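Local atomic coordinates of glycosyltransferase (Streptomyces viridochromogenes, PDB entry 2IUY), a protein that probably transfers a sugar from a nucleotide donor as a retaining GT4-family glycosyltransferase in the biosynthesis of the antibiotic avilamycin A. Residues Asp139-Arg151 with Leu318-Gln331. Numbering follows the deposited sequence.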
loop_
_atom_site.group_PDB
_atom_site.type_symbol
_atom_site.label_atom_id
_atom_site.label_comp_id
_atom_site.label_asym_id
_atom_site.label_seq_id
_atom_site.Cartn_x
_atom_site.Cartn_y
_atom_site.Cartn_z
ATOM N N ASP A 139 22.502 -4.780 -1.198
ATOM C CA ASP A 139 22.296 -4.770 -2.634
ATOM C C ASP A 139 20.834 -5.069 -3.089
ATOM O O ASP A 139 20.551 -5.042 -4.295
ATOM C CB ASP A 139 23.335 -5.690 -3.341
ATOM C CG ASP A 139 23.888 -5.052 -4.614
ATOM O OD1 ASP A 139 23.851 -3.814 -4.671
ATOM O OD2 ASP A 139 24.312 -5.757 -5.558
ATOM N N ALA A 140 19.927 -5.342 -2.129
ATOM C CA ALA A 140 18.468 -5.415 -2.440
ATOM C C ALA A 140 17.849 -4.026 -2.662
ATOM O O ALA A 140 17.978 -3.140 -1.830
ATOM C CB ALA A 140 17.689 -6.197 -1.358
ATOM N N PRO A 141 17.173 -3.837 -3.796
ATOM C CA PRO A 141 16.590 -2.528 -4.085
ATOM C C PRO A 141 15.470 -2.176 -3.117
ATOM O O PRO A 141 14.731 -3.048 -2.641
ATOM C CB PRO A 141 15.994 -2.693 -5.505
ATOM C CG PRO A 141 16.613 -3.936 -6.053
ATOM C CD PRO A 141 16.926 -4.810 -4.883
ATOM N N VAL A 142 15.392 -0.887 -2.820
ATOM C CA VAL A 142 14.319 -0.333 -2.070
ATOM C C VAL A 142 13.543 0.545 -3.045
ATOM O O VAL A 142 14.100 1.482 -3.649
ATOM C CB VAL A 142 14.828 0.446 -0.842
ATOM C CG1 VAL A 142 13.717 1.262 -0.265
ATOM C CG2 VAL A 142 15.365 -0.522 0.209
ATOM N N ILE A 143 12.276 0.190 -3.253
ATOM C CA ILE A 143 11.468 0.889 -4.226
ATOM C C ILE A 143 10.112 1.086 -3.581
ATOM O O ILE A 143 9.430 0.117 -3.328
ATOM C CB ILE A 143 11.343 0.131 -5.623
ATOM C CG1 ILE A 143 12.701 -0.103 -6.302
ATOM C CG2 ILE A 143 10.489 0.934 -6.555
ATOM C CD1 ILE A 143 12.603 -1.011 -7.558
ATOM N N PRO A 144 9.740 2.345 -3.268
ATOM C CA PRO A 144 8.523 2.566 -2.471
ATOM C C PRO A 144 7.256 2.317 -3.271
ATOM O O PRO A 144 7.333 2.077 -4.515
ATOM C CB PRO A 144 8.685 4.036 -2.022
ATOM C CG PRO A 144 9.462 4.681 -3.132
ATOM C CD PRO A 144 10.451 3.617 -3.554
ATOM N N ILE A 145 6.106 2.324 -2.578
ATOM C CA ILE A 145 4.795 2.082 -3.205
ATOM C C ILE A 145 4.458 3.197 -4.203
ATOM O O ILE A 145 4.592 4.392 -3.881
ATOM C CB ILE A 145 3.680 1.902 -2.165
ATOM C CG1 ILE A 145 3.906 0.619 -1.316
ATOM C CG2 ILE A 145 2.335 1.941 -2.805
ATOM C CD1 ILE A 145 3.006 0.592 -0.071
ATOM N N PRO A 146 4.066 2.798 -5.435
ATOM C CA PRO A 146 3.684 3.727 -6.488
ATOM C C PRO A 146 2.228 4.153 -6.365
ATOM O O PRO A 146 1.404 3.449 -5.769
ATOM C CB PRO A 146 3.842 2.876 -7.763
ATOM C CG PRO A 146 3.512 1.502 -7.359
ATOM C CD PRO A 146 4.016 1.396 -5.901
ATOM N N VAL A 147 1.932 5.292 -6.958
ATOM C CA VAL A 147 0.598 5.761 -7.031
ATOM C C VAL A 147 0.390 6.374 -8.442
ATOM O O VAL A 147 1.235 7.120 -8.931
ATOM C CB VAL A 147 0.327 6.709 -5.806
ATOM C CG1 VAL A 147 1.003 8.096 -5.891
ATOM C CG2 VAL A 147 -1.067 6.704 -5.463
ATOM N N ASP A 148 -0.717 6.015 -9.094
ATOM C CA ASP A 148 -1.113 6.615 -10.374
ATOM C C ASP A 148 -2.136 7.721 -10.101
ATOM O O ASP A 148 -3.307 7.434 -9.727
ATOM C CB ASP A 148 -1.703 5.516 -11.273
ATOM C CG ASP A 148 -2.174 6.023 -12.640
ATOM O OD1 ASP A 148 -1.970 7.211 -13.002
ATOM O OD2 ASP A 148 -2.755 5.188 -13.374
ATOM N N PRO A 149 -1.723 8.982 -10.316
ATOM C CA PRO A 149 -2.624 10.090 -10.062
ATOM C C PRO A 149 -3.955 9.973 -10.785
ATOM O O PRO A 149 -4.958 10.451 -10.231
ATOM C CB PRO A 149 -1.850 11.332 -10.527
ATOM C CG PRO A 149 -0.395 10.884 -10.661
ATOM C CD PRO A 149 -0.384 9.401 -10.773
ATOM N N ALA A 150 -3.991 9.333 -11.962
ATOM C CA ALA A 150 -5.251 9.157 -12.721
ATOM C C ALA A 150 -6.269 8.366 -11.927
ATOM O O ALA A 150 -7.449 8.474 -12.163
ATOM C CB ALA A 150 -5.010 8.480 -14.122
ATOM N N ARG A 151 -5.821 7.549 -10.990
ATOM C CA ARG A 151 -6.742 6.741 -10.186
ATOM C C ARG A 151 -7.309 7.527 -9.007
ATOM O O ARG A 151 -8.188 7.015 -8.305
ATOM C CB ARG A 151 -6.064 5.461 -9.671
ATOM C CG ARG A 151 -5.869 4.386 -10.743
ATOM C CD ARG A 151 -5.778 2.957 -10.183
ATOM N NE ARG A 151 -5.471 2.005 -11.267
ATOM C CZ ARG A 151 -6.344 1.277 -11.982
ATOM N NH1 ARG A 151 -7.651 1.338 -11.764
ATOM N NH2 ARG A 151 -5.895 0.474 -12.954
ATOM N N LEU A 318 8.084 11.509 -5.989
ATOM C CA LEU A 318 8.686 10.369 -5.260
ATOM C C LEU A 318 8.051 9.039 -5.564
ATOM O O LEU A 318 8.748 7.995 -5.601
ATOM C CB LEU A 318 8.618 10.613 -3.743
ATOM C CG LEU A 318 9.326 11.851 -3.174
ATOM C CD1 LEU A 318 8.912 12.077 -1.696
ATOM C CD2 LEU A 318 10.853 11.701 -3.287
ATOM N N TRP A 319 6.720 9.044 -5.738
ATOM C CA TRP A 319 6.000 7.796 -5.803
ATOM C C TRP A 319 5.221 7.654 -7.106
ATOM O O TRP A 319 4.524 6.673 -7.264
ATOM C CB TRP A 319 5.072 7.607 -4.569
ATOM C CG TRP A 319 5.817 7.910 -3.258
ATOM C CD1 TRP A 319 7.053 7.441 -2.886
ATOM C CD2 TRP A 319 5.359 8.739 -2.193
ATOM N NE1 TRP A 319 7.398 7.943 -1.642
ATOM C CE2 TRP A 319 6.380 8.752 -1.203
ATOM C CE3 TRP A 319 4.180 9.492 -1.972
ATOM C CZ2 TRP A 319 6.272 9.494 -0.013
ATOM C CZ3 TRP A 319 4.071 10.228 -0.772
ATOM C CH2 TRP A 319 5.122 10.216 0.185
ATOM N N GLY A 320 5.380 8.580 -8.063
ATOM C CA GLY A 320 4.549 8.510 -9.283
ATOM C C GLY A 320 4.637 7.148 -9.961
ATOM O O GLY A 320 5.720 6.552 -10.031
ATOM N N HIS A 321 3.514 6.651 -10.475
ATOM C CA HIS A 321 3.511 5.311 -11.093
ATOM C C HIS A 321 4.573 5.028 -12.160
ATOM O O HIS A 321 5.080 3.901 -12.233
ATOM C CB HIS A 321 2.111 4.914 -11.591
ATOM C CG HIS A 321 1.645 5.660 -12.812
ATOM N ND1 HIS A 321 1.582 7.038 -12.876
ATOM C CD2 HIS A 321 1.166 5.209 -13.994
ATOM C CE1 HIS A 321 1.110 7.403 -14.053
ATOM N NE2 HIS A 321 0.846 6.312 -14.747
ATOM N N VAL A 322 4.892 6.028 -12.990
ATOM C CA VAL A 322 5.803 5.825 -14.132
ATOM C C VAL A 322 7.240 5.813 -13.646
ATOM O O VAL A 322 8.054 4.983 -14.103
ATOM C CB VAL A 322 5.568 6.911 -15.290
ATOM C CG1 VAL A 322 6.709 6.929 -16.309
ATOM C CG2 VAL A 322 4.225 6.679 -16.015
ATOM N N THR A 323 7.554 6.724 -12.723
ATOM C CA THR A 323 8.868 6.736 -12.087
ATOM C C THR A 323 9.183 5.422 -11.350
ATOM O O THR A 323 10.295 4.915 -11.447
ATOM C CB THR A 323 9.173 7.997 -11.145
ATOM O OG1 THR A 323 10.570 7.975 -10.786
ATOM C CG2 THR A 323 8.466 7.909 -9.832
ATOM N N ILE A 324 8.210 4.918 -10.595
ATOM C CA ILE A 324 8.374 3.663 -9.855
ATOM C C ILE A 324 8.394 2.460 -10.795
ATOM O O ILE A 324 9.219 1.583 -10.643
ATOM C CB ILE A 324 7.247 3.457 -8.835
ATOM C CG1 ILE A 324 7.305 4.566 -7.768
ATOM C CG2 ILE A 324 7.325 2.014 -8.193
ATOM C CD1 ILE A 324 8.708 4.715 -7.102
ATOM N N ALA A 325 7.499 2.445 -11.784
ATOM C CA ALA A 325 7.547 1.381 -12.782
ATOM C C ALA A 325 8.904 1.316 -13.500
ATOM O O ALA A 325 9.398 0.242 -13.774
ATOM C CB ALA A 325 6.388 1.496 -13.786
ATOM N N GLU A 326 9.486 2.455 -13.847
ATOM C CA GLU A 326 10.759 2.428 -14.568
ATOM C C GLU A 326 11.876 1.969 -13.649
ATOM O O GLU A 326 12.747 1.264 -14.056
ATOM C CB GLU A 326 11.040 3.755 -15.340
ATOM C CG GLU A 326 11.456 4.968 -14.533
ATOM C CD GLU A 326 11.475 6.283 -15.370
ATOM O OE1 GLU A 326 11.185 6.219 -16.603
ATOM O OE2 GLU A 326 11.750 7.370 -14.778
ATOM N N ARG A 327 11.782 2.275 -12.363
ATOM C CA ARG A 327 12.671 1.667 -11.374
ATOM C C ARG A 327 12.595 0.143 -11.314
ATOM O O ARG A 327 13.632 -0.533 -11.306
ATOM C CB ARG A 327 12.496 2.311 -9.970
ATOM C CG ARG A 327 13.138 3.692 -9.964
ATOM C CD ARG A 327 12.707 4.473 -8.784
ATOM N NE ARG A 327 13.251 3.928 -7.523
ATOM C CZ ARG A 327 13.130 4.560 -6.355
ATOM N NH1 ARG A 327 12.511 5.755 -6.307
ATOM N NH2 ARG A 327 13.650 4.022 -5.253
ATOM N N TYR A 328 11.395 -0.395 -11.290
ATOM C CA TYR A 328 11.259 -1.847 -11.434
ATOM C C TYR A 328 11.827 -2.459 -12.721
ATOM O O TYR A 328 12.506 -3.462 -12.644
ATOM C CB TYR A 328 9.803 -2.281 -11.253
ATOM C CG TYR A 328 9.430 -2.354 -9.813
ATOM C CD1 TYR A 328 10.020 -3.310 -8.990
ATOM C CD2 TYR A 328 8.495 -1.459 -9.254
ATOM C CE1 TYR A 328 9.661 -3.426 -7.656
ATOM C CE2 TYR A 328 8.142 -1.545 -7.914
ATOM C CZ TYR A 328 8.730 -2.550 -7.134
ATOM O OH TYR A 328 8.438 -2.670 -5.817
ATOM N N VAL A 329 11.548 -1.841 -13.882
ATOM C CA VAL A 329 12.083 -2.315 -15.155
ATOM C C VAL A 329 13.600 -2.371 -15.117
ATOM O O VAL A 329 14.201 -3.332 -15.613
ATOM C CB VAL A 329 11.566 -1.448 -16.342
ATOM C CG1 VAL A 329 12.250 -1.834 -17.687
ATOM C CG2 VAL A 329 10.030 -1.568 -16.468
ATOM N N GLU A 330 14.222 -1.358 -14.527
ATOM C CA GLU A 330 15.675 -1.350 -14.349
ATOM C C GLU A 330 16.115 -2.615 -13.611
ATOM O O GLU A 330 17.086 -3.228 -14.019
ATOM C CB GLU A 330 16.145 -0.053 -13.621
ATOM C CG GLU A 330 17.680 0.095 -13.473
ATOM C CD GLU A 330 18.124 1.225 -12.525
ATOM O OE1 GLU A 330 17.262 1.857 -11.834
ATOM O OE2 GLU A 330 19.366 1.469 -12.464
ATOM N N GLN A 331 15.398 -3.005 -12.545
ATOM C CA GLN A 331 15.661 -4.269 -11.813
ATOM C C GLN A 331 15.311 -5.521 -12.611
ATOM O O GLN A 331 16.012 -6.489 -12.548
ATOM C CB GLN A 331 14.952 -4.299 -10.435
ATOM C CG GLN A 331 15.320 -3.131 -9.496
ATOM C CD GLN A 331 16.846 -2.985 -9.328
ATOM O OE1 GLN A 331 17.544 -3.980 -9.261
ATOM N NE2 GLN A 331 17.349 -1.751 -9.288
HETATM O O HOH W 1 9.477 -2.925 -3.444
HETATM O O HOH W 2 6.840 -0.784 -4.814
#
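The interlobe linker and the C-terminal helical crossing of this GT-B glycosyltransferase meet where Val-147, on the linker 139-151, pairs with Gly-320 at the break between helices 308-319 and 321-336. The pairing is a single beta bridge: Val-147 N donates to Trp-319 O (3.0 Å, 150° at the hydrogen), and Val-147 O takes a weak bond from His-321 N in the first turn of the second helix. Pro-146 CA adds a CA-H...O contact to the same Trp-319 carbonyl O (3.2 Å).

Beside the bridge, the Asp-148 carboxylate stacks on one face of the His-321 imidazole, the planes 17° apart, with CB over the same ring. The carboxylate reaches that face because CG lies anti to the backbone N (chi1 179°). Asp-148 OD1 also closes an Asx turn by accepting from Ala-150 N (3.1 Å), from above the carboxylate plane, while His-321 NE2 is bonded to Glu-45 of helix 31-45.

Farther along the helix, Ile-143 lies over one face of the Tyr-328 ring, CD1 3.9 Å from its centroid. Its other branch, CG2, touches both Tyr-328 CE2 and Ile-324 CG2, and the latter methyl meets Pro-146 CB at 3.6 Å. Pro-144 CG approaches the edge of the Trp-319 indole at CD1 (3.7 Å). The Tyr-328 hydroxyl is hydrogen-bonded to Ser-110 and to two waters, which donate to the carbonyls of Ile-143 and Pro-144. Arg-327 NH2 gives Val-142 O a weak bond.

The side chains of Ile-145 and Val-147 lie about 4 Å from those of Thr-256 and Glu-260 respectively, residues seen to bind UDP in this protein. A linker lying along a C-terminal helix that crosses back to pack on the N-terminal lobe is characteristic of the GT-B fold.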